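Local coordinates for protein DNA polymerase (Bacillus phage phi29, PDB 2PY5) that replicates the phage genome by protein-primed, highly processive strand-displacement DNA synthesis and proofreads its product with a 3'-5' exonuclease, at residues F211-A225 against E420-F432. The protein carries 2 engineered substitutions. Residues are numbered along the deposited sequence; the frame is centred on the assembly and turned at random.
Sequences FPTLSLGLDKEVRYA and ETKDPVYTPMGVF. With EDO (1,2-ethanediol), chain M; nucleotides of chain C.
The Tyr426 ring is held between Phe211 and Pro428: Phe211 CD2 sits 3.4 Å above one face, toward the rim, Pro428 CD lies over the centre of the other, and Pro212 O and Met429 CB reach the edge. The two aromatic planes meet obliquely, at 46°, and Met429 CE touches the edge of the Phe211 ring. This is a parallel helix pair in a B-family polymerase, joining helix 216-223, from a region involved in DNA binding and in coordinating synthesis with degradation, to the start of helix 427-447 in the polymerization region; the short axes run 9.5 Å apart. With chi1 at 176°, Val222 points CG1 away from its own N and packs it 3.8 Å from both Pro428 CG and Val431 CG2. The Arg223 guanidinium carries Thr427 CG2 over one face and binds two anions in its plane: NH2 forms a hydrogen-bonded salt bridge to Asp219 OD1, while NH1 gives a nearly straight hydrogen bond (172°) to OP1 of DT6 of chain C and also hydrogen-bonds to Ala394 O. Asp219 thus probably steadies the DNA-binding arginine. Its OD2 accepts a hydrogen bond from the Thr427 hydroxyl through its syn lone pair, OG1 to OD2 2.6 Å, and water 3 links that same OD2, at 2.7 Å, to Thr427 N.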
loop_
_atom_site.group_PDB
_atom_site.type_symbol
_atom_site.label_atom_id
_atom_site.label_comp_id
_atom_site.label_asym_id
_atom_site.label_seq_id
_atom_site.Cartn_x
_atom_site.Cartn_y
_atom_site.Cartn_z
ATOM N N PHE F 211 7.049 -9.778 -22.208
ATOM C CA PHE F 211 7.134 -8.455 -21.555
ATOM C C PHE F 211 8.477 -7.799 -21.887
ATOM O O PHE F 211 9.359 -7.688 -21.018
ATOM C CB PHE F 211 6.934 -8.583 -20.050
ATOM C CG PHE F 211 5.653 -9.250 -19.665
ATOM C CD1 PHE F 211 5.649 -10.380 -18.857
ATOM C CD2 PHE F 211 4.428 -8.760 -20.132
ATOM C CE1 PHE F 211 4.454 -10.990 -18.504
ATOM C CE2 PHE F 211 3.234 -9.353 -19.778
ATOM C CZ PHE F 211 3.232 -10.465 -18.960
ATOM N N PRO F 212 8.633 -7.360 -23.143
ATOM C CA PRO F 212 9.859 -6.744 -23.586
ATOM C C PRO F 212 10.060 -5.396 -22.903
ATOM O O PRO F 212 9.087 -4.750 -22.456
ATOM C CB PRO F 212 9.639 -6.567 -25.084
ATOM C CG PRO F 212 8.187 -6.434 -25.227
ATOM C CD PRO F 212 7.631 -7.378 -24.220
ATOM N N THR F 213 11.314 -4.986 -22.811
ATOM C CA THR F 213 11.657 -3.730 -22.166
ATOM C C THR F 213 11.322 -2.598 -23.101
ATOM O O THR F 213 11.830 -2.547 -24.227
ATOM C CB THR F 213 13.154 -3.674 -21.854
ATOM O OG1 THR F 213 13.520 -4.827 -21.098
ATOM C CG2 THR F 213 13.483 -2.412 -21.062
ATOM N N LEU F 214 10.438 -1.699 -22.665
ATOM C CA LEU F 214 10.100 -0.540 -23.459
ATOM C C LEU F 214 11.123 0.571 -23.238
ATOM O O LEU F 214 11.754 0.680 -22.174
ATOM C CB LEU F 214 8.699 -0.024 -23.123
ATOM C CG LEU F 214 7.500 -0.979 -23.350
ATOM C CD1 LEU F 214 6.239 -0.102 -23.418
ATOM C CD2 LEU F 214 7.635 -1.868 -24.563
ATOM N N SER F 215 11.291 1.400 -24.258
ATOM C CA SER F 215 12.129 2.565 -24.117
ATOM C C SER F 215 11.563 3.467 -23.019
ATOM O O SER F 215 10.370 3.417 -22.684
ATOM C CB SER F 215 12.199 3.335 -25.423
ATOM O OG SER F 215 10.973 3.991 -25.673
ATOM N N LEU F 216 12.413 4.307 -22.457
ATOM C CA LEU F 216 11.959 5.228 -21.442
ATOM C C LEU F 216 10.871 6.177 -21.975
ATOM O O LEU F 216 9.928 6.494 -21.253
ATOM C CB LEU F 216 13.132 6.017 -20.865
ATOM C CG LEU F 216 14.132 5.146 -20.086
ATOM C CD1 LEU F 216 15.377 5.965 -19.690
ATOM C CD2 LEU F 216 13.495 4.508 -18.857
ATOM N N GLY F 217 11.002 6.610 -23.226
ATOM C CA GLY F 217 9.997 7.518 -23.814
ATOM C C GLY F 217 8.641 6.849 -23.970
ATOM O O GLY F 217 7.592 7.453 -23.692
ATOM N N LEU F 218 8.648 5.597 -24.411
ATOM C CA LEU F 218 7.392 4.878 -24.564
ATOM C C LEU F 218 6.800 4.564 -23.214
ATOM O O LEU F 218 5.582 4.652 -23.035
ATOM C CB LEU F 218 7.566 3.593 -25.377
ATOM C CG LEU F 218 7.788 3.793 -26.881
ATOM C CD1 LEU F 218 7.816 2.433 -27.564
ATOM C CD2 LEU F 218 6.718 4.701 -27.511
ATOM N N ASP F 219 7.643 4.164 -22.254
ATOM C CA ASP F 219 7.153 3.879 -20.913
ATOM C C ASP F 219 6.461 5.103 -20.312
ATOM O O ASP F 219 5.446 4.972 -19.658
ATOM C CB ASP F 219 8.286 3.422 -19.991
ATOM C CG ASP F 219 7.764 2.869 -18.698
ATOM O OD1 ASP F 219 7.845 3.582 -17.675
ATOM O OD2 ASP F 219 7.208 1.732 -18.726
ATOM N N LYS F 220 7.048 6.279 -20.513
ATOM C CA LYS F 220 6.488 7.520 -20.003
ATOM C C LYS F 220 5.074 7.772 -20.570
ATOM O O LYS F 220 4.178 8.144 -19.834
ATOM C CB LYS F 220 7.421 8.695 -20.317
ATOM C CG LYS F 220 6.958 10.026 -19.768
ATOM C CD LYS F 220 8.067 11.099 -19.865
ATOM N N GLU F 221 4.893 7.543 -21.870
ATOM C CA GLU F 221 3.557 7.674 -22.487
ATOM C C GLU F 221 2.553 6.691 -21.905
ATOM O O GLU F 221 1.428 7.056 -21.563
ATOM C CB GLU F 221 3.625 7.512 -24.015
ATOM C CG GLU F 221 4.422 8.596 -24.707
ATOM C CD GLU F 221 4.303 8.567 -26.222
ATOM O OE1 GLU F 221 4.772 9.539 -26.856
ATOM O OE2 GLU F 221 3.710 7.609 -26.777
ATOM N N VAL F 222 2.964 5.431 -21.780
ATOM C CA VAL F 222 2.100 4.422 -21.185
ATOM C C VAL F 222 1.684 4.865 -19.768
ATOM O O VAL F 222 0.534 4.737 -19.380
ATOM C CB VAL F 222 2.781 3.029 -21.153
ATOM C CG1 VAL F 222 1.909 1.988 -20.438
ATOM C CG2 VAL F 222 3.087 2.555 -22.595
ATOM N N ARG F 223 2.649 5.398 -19.010
ATOM C CA ARG F 223 2.447 5.732 -17.618
ATOM C C ARG F 223 1.417 6.847 -17.425
ATOM O O ARG F 223 0.735 6.897 -16.404
ATOM C CB ARG F 223 3.786 6.102 -16.984
ATOM C CG ARG F 223 3.756 6.484 -15.489
ATOM C CD ARG F 223 5.168 6.696 -14.926
ATOM N NE ARG F 223 5.959 5.518 -15.238
ATOM C CZ ARG F 223 5.844 4.357 -14.624
ATOM N NH1 ARG F 223 5.094 4.228 -13.529
ATOM N NH2 ARG F 223 6.548 3.331 -15.077
ATOM N N TYR F 224 1.276 7.717 -18.424
ATOM C CA TYR F 224 0.231 8.740 -18.348
ATOM C C TYR F 224 -1.161 8.129 -18.182
ATOM O O TYR F 224 -2.067 8.788 -17.683
ATOM C CB TYR F 224 0.219 9.653 -19.574
ATOM C CG TYR F 224 1.448 10.495 -19.825
ATOM C CD1 TYR F 224 1.976 10.600 -21.092
ATOM C CD2 TYR F 224 2.074 11.178 -18.790
ATOM C CE1 TYR F 224 3.092 11.366 -21.346
ATOM C CE2 TYR F 224 3.205 11.955 -19.039
ATOM C CZ TYR F 224 3.706 12.032 -20.310
ATOM O OH TYR F 224 4.836 12.817 -20.586
ATOM N N ALA F 225 -1.325 6.884 -18.651
ATOM C CA ALA F 225 -2.586 6.192 -18.583
ATOM C C ALA F 225 -2.753 5.348 -17.316
ATOM O O ALA F 225 -3.784 4.663 -17.173
ATOM C CB ALA F 225 -2.753 5.288 -19.854
ATOM N N GLU F 420 19.085 8.636 -11.945
ATOM C CA GLU F 420 19.296 7.216 -12.235
ATOM C C GLU F 420 18.040 6.603 -12.815
ATOM O O GLU F 420 16.945 6.836 -12.324
ATOM C CB GLU F 420 19.717 6.442 -10.996
ATOM C CG GLU F 420 19.989 4.981 -11.326
ATOM C CD GLU F 420 20.746 4.230 -10.274
ATOM O OE1 GLU F 420 20.727 4.645 -9.096
ATOM O OE2 GLU F 420 21.377 3.198 -10.637
ATOM N N THR F 421 18.230 5.792 -13.851
ATOM C CA THR F 421 17.156 5.004 -14.409
ATOM C C THR F 421 17.526 3.541 -14.460
ATOM O O THR F 421 18.709 3.175 -14.451
ATOM C CB THR F 421 16.770 5.444 -15.822
ATOM O OG1 THR F 421 17.922 5.412 -16.668
ATOM C CG2 THR F 421 16.215 6.838 -15.807
ATOM N N LYS F 422 16.483 2.721 -14.477
ATOM C CA LYS F 422 16.604 1.286 -14.691
ATOM C C LYS F 422 15.561 0.853 -15.702
ATOM O O LYS F 422 14.697 1.637 -16.105
ATOM C CB LYS F 422 16.428 0.531 -13.376
ATOM C CG LYS F 422 15.046 0.598 -12.734
ATOM C CD LYS F 422 14.938 -0.277 -11.476
ATOM C CE LYS F 422 15.210 -1.745 -11.774
ATOM N NZ LYS F 422 14.875 -2.649 -10.630
ATOM N N ASP F 423 15.619 -0.407 -16.104
ATOM C CA ASP F 423 14.629 -0.903 -17.052
ATOM C C ASP F 423 13.216 -0.886 -16.443
ATOM O O ASP F 423 13.021 -1.279 -15.277
ATOM C CB ASP F 423 14.919 -2.347 -17.460
ATOM C CG ASP F 423 16.131 -2.492 -18.374
ATOM O OD1 ASP F 423 16.631 -1.489 -18.918
ATOM O OD2 ASP F 423 16.573 -3.651 -18.566
ATOM N N PRO F 424 12.230 -0.473 -17.239
ATOM C CA PRO F 424 10.845 -0.737 -16.875
ATOM C C PRO F 424 10.595 -2.243 -16.776
ATOM O O PRO F 424 11.397 -3.048 -17.252
ATOM C CB PRO F 424 10.038 -0.177 -18.059
ATOM C CG PRO F 424 10.938 0.518 -18.908
ATOM C CD PRO F 424 12.345 0.231 -18.527
ATOM N N VAL F 425 9.488 -2.594 -16.141
ATOM C CA VAL F 425 9.031 -3.963 -16.045
ATOM C C VAL F 425 8.083 -4.124 -17.241
ATOM O O VAL F 425 8.545 -4.481 -18.329
ATOM C CB VAL F 425 8.398 -4.285 -14.663
ATOM C CG1 VAL F 425 7.923 -5.715 -14.634
ATOM C CG2 VAL F 425 9.400 -4.004 -13.498
ATOM N N TYR F 426 6.796 -3.843 -17.078
ATOM C CA TYR F 426 5.869 -3.822 -18.244
ATOM C C TYR F 426 4.633 -3.031 -17.881
ATOM O O TYR F 426 3.590 -3.546 -17.497
ATOM C CB TYR F 426 5.545 -5.242 -18.758
ATOM C CG TYR F 426 4.884 -5.197 -20.118
ATOM C CD1 TYR F 426 5.634 -4.935 -21.272
ATOM C CD2 TYR F 426 3.521 -5.375 -20.267
ATOM C CE1 TYR F 426 5.015 -4.862 -22.526
ATOM C CE2 TYR F 426 2.916 -5.287 -21.521
ATOM C CZ TYR F 426 3.678 -5.018 -22.632
ATOM O OH TYR F 426 3.064 -4.930 -23.878
ATOM N N THR F 427 4.794 -1.720 -17.964
ATOM C CA THR F 427 3.785 -0.782 -17.479
ATOM C C THR F 427 2.399 -0.954 -18.138
ATOM O O THR F 427 1.391 -0.765 -17.454
ATOM C CB THR F 427 4.311 0.661 -17.579
ATOM O OG1 THR F 427 5.589 0.732 -16.916
ATOM C CG2 THR F 427 3.340 1.668 -16.930
ATOM N N PRO F 428 2.321 -1.345 -19.437
ATOM C CA PRO F 428 0.969 -1.526 -19.989
ATOM C C PRO F 428 0.113 -2.513 -19.167
ATOM O O PRO F 428 -1.086 -2.372 -19.086
ATOM C CB PRO F 428 1.245 -2.094 -21.382
ATOM C CG PRO F 428 2.577 -1.540 -21.726
ATOM C CD PRO F 428 3.353 -1.572 -20.469
ATOM N N MET F 429 0.750 -3.547 -18.600
ATOM C CA MET F 429 0.005 -4.523 -17.829
ATOM C C MET F 429 -0.632 -3.884 -16.607
ATOM O O MET F 429 -1.792 -4.156 -16.278
ATOM C CB MET F 429 0.917 -5.698 -17.438
ATOM C CG MET F 429 0.281 -6.841 -16.727
ATOM S SD MET F 429 -1.044 -7.607 -17.661
ATOM C CE MET F 429 -0.298 -8.830 -18.717
ATOM N N GLY F 430 0.111 -3.011 -15.924
ATOM C CA GLY F 430 -0.460 -2.281 -14.792
ATOM C C GLY F 430 -1.616 -1.386 -15.218
ATOM O O GLY F 430 -2.670 -1.337 -14.570
ATOM N N VAL F 431 -1.423 -0.661 -16.316
ATOM C CA VAL F 431 -2.456 0.248 -16.819
ATOM C C VAL F 431 -3.779 -0.496 -17.013
ATOM O O VAL F 431 -4.844 -0.041 -16.594
ATOM C CB VAL F 431 -2.020 0.894 -18.154
ATOM C CG1 VAL F 431 -3.201 1.503 -18.885
ATOM C CG2 VAL F 431 -0.887 1.918 -17.902
ATOM N N PHE F 432 -3.719 -1.676 -17.648
ATOM C CA PHE F 432 -4.932 -2.411 -17.942
ATOM C C PHE F 432 -5.513 -3.210 -16.783
ATOM O O PHE F 432 -6.725 -3.395 -16.697
ATOM C CB PHE F 432 -4.711 -3.294 -19.171
ATOM C CG PHE F 432 -4.853 -2.532 -20.449
ATOM C CD1 PHE F 432 -3.773 -1.845 -20.999
ATOM C CD2 PHE F 432 -6.082 -2.446 -21.082
ATOM C CE1 PHE F 432 -3.932 -1.128 -22.176
ATOM C CE2 PHE F 432 -6.234 -1.707 -22.253
ATOM C CZ PHE F 432 -5.161 -1.054 -22.791
HETATM C C1 EDO M . 13.635 -8.657 -22.021
HETATM O O1 EDO M . 12.895 -9.026 -23.194
HETATM C C2 EDO M . 12.770 -7.832 -21.069
HETATM O O2 EDO M . 11.838 -8.623 -20.328
ATOM P P DG C 2 18.712 -3.331 -10.362
ATOM O OP1 DG C 2 18.232 -4.434 -11.227
ATOM O OP2 DG C 2 18.490 -1.926 -10.779
ATOM O "O5'" DG C 2 18.143 -3.541 -8.868
ATOM C "C5'" DG C 2 18.318 -4.834 -8.294
ATOM C "C4'" DG C 2 17.877 -4.967 -6.847
ATOM O "O4'" DG C 2 18.933 -4.529 -5.973
ATOM C "C3'" DG C 2 16.660 -4.186 -6.386
ATOM O "O3'" DG C 2 15.942 -5.061 -5.559
ATOM C "C2'" DG C 2 17.195 -3.017 -5.572
ATOM C "C1'" DG C 2 18.406 -3.691 -4.960
ATOM N N9 DG C 2 19.536 -2.848 -4.630
ATOM C C8 DG C 2 19.964 -1.714 -5.271
ATOM N N7 DG C 2 21.044 -1.209 -4.747
ATOM C C5 DG C 2 21.344 -2.084 -3.704
ATOM C C6 DG C 2 22.397 -2.055 -2.769
ATOM O O6 DG C 2 23.306 -1.220 -2.697
ATOM N N1 DG C 2 22.341 -3.132 -1.882
ATOM C C2 DG C 2 21.375 -4.113 -1.886
ATOM N N2 DG C 2 21.472 -5.075 -0.947
ATOM N N3 DG C 2 20.373 -4.145 -2.762
ATOM C C4 DG C 2 20.431 -3.105 -3.628
ATOM P P DT C 6 4.165 6.599 -10.692
ATOM O OP1 DT C 6 3.658 6.743 -12.068
ATOM O OP2 DT C 6 5.608 6.374 -10.395
ATOM O "O5'" DT C 6 3.736 7.889 -9.839
ATOM C "C5'" DT C 6 2.462 8.483 -9.996
ATOM C "C4'" DT C 6 2.408 9.730 -9.139
ATOM O "O4'" DT C 6 2.352 9.299 -7.755
ATOM C "C3'" DT C 6 3.624 10.658 -9.266
ATOM O "O3'" DT C 6 3.243 12.044 -9.296
ATOM C "C2'" DT C 6 4.454 10.323 -8.032
ATOM C "C1'" DT C 6 3.377 9.937 -7.021
ATOM N N1 DT C 6 3.821 9.016 -5.901
ATOM C C2 DT C 6 3.432 9.319 -4.609
ATOM O O2 DT C 6 2.751 10.296 -4.330
ATOM N N3 DT C 6 3.874 8.428 -3.654
ATOM C C4 DT C 6 4.649 7.296 -3.847
ATOM O O4 DT C 6 4.989 6.572 -2.913
ATOM C C5 DT C 6 5.019 7.034 -5.222
ATOM C C7 DT C 6 5.859 5.841 -5.572
ATOM C C6 DT C 6 4.594 7.891 -6.167
ATOM P P DA C 3 14.411 -5.357 -5.858
ATOM O OP1 DA C 3 14.036 -6.416 -4.901
ATOM O OP2 DA C 3 14.248 -5.492 -7.343
ATOM O "O5'" DA C 3 13.683 -4.001 -5.438
ATOM C "C5'" DA C 3 13.439 -3.771 -4.080
ATOM C "C4'" DA C 3 13.071 -2.312 -3.911
ATOM O "O4'" DA C 3 14.209 -1.506 -4.275
ATOM C "C3'" DA C 3 11.938 -1.810 -4.791
ATOM O "O3'" DA C 3 10.727 -1.834 -4.053
ATOM C "C2'" DA C 3 12.325 -0.357 -5.096
ATOM C "C1'" DA C 3 13.839 -0.306 -4.947
ATOM N N9 DA C 3 14.655 -0.371 -6.161
ATOM C C8 DA C 3 14.530 -1.277 -7.193
ATOM N N7 DA C 3 15.440 -1.149 -8.136
ATOM C C5 DA C 3 16.220 -0.094 -7.687
ATOM C C6 DA C 3 17.351 0.552 -8.223
ATOM N N6 DA C 3 17.913 0.203 -9.387
ATOM N N1 DA C 3 17.892 1.575 -7.513
ATOM C C2 DA C 3 17.327 1.926 -6.348
ATOM N N3 DA C 3 16.260 1.394 -5.746
ATOM C C4 DA C 3 15.755 0.382 -6.469
HETATM O O HOH W 1 10.221 -6.442 -18.776
HETATM O O HOH W 2 8.729 -2.780 -20.487
HETATM O O HOH W 3 6.852 -0.703 -19.728
HETATM O O HOH W 4 -4.795 2.601 -15.452
#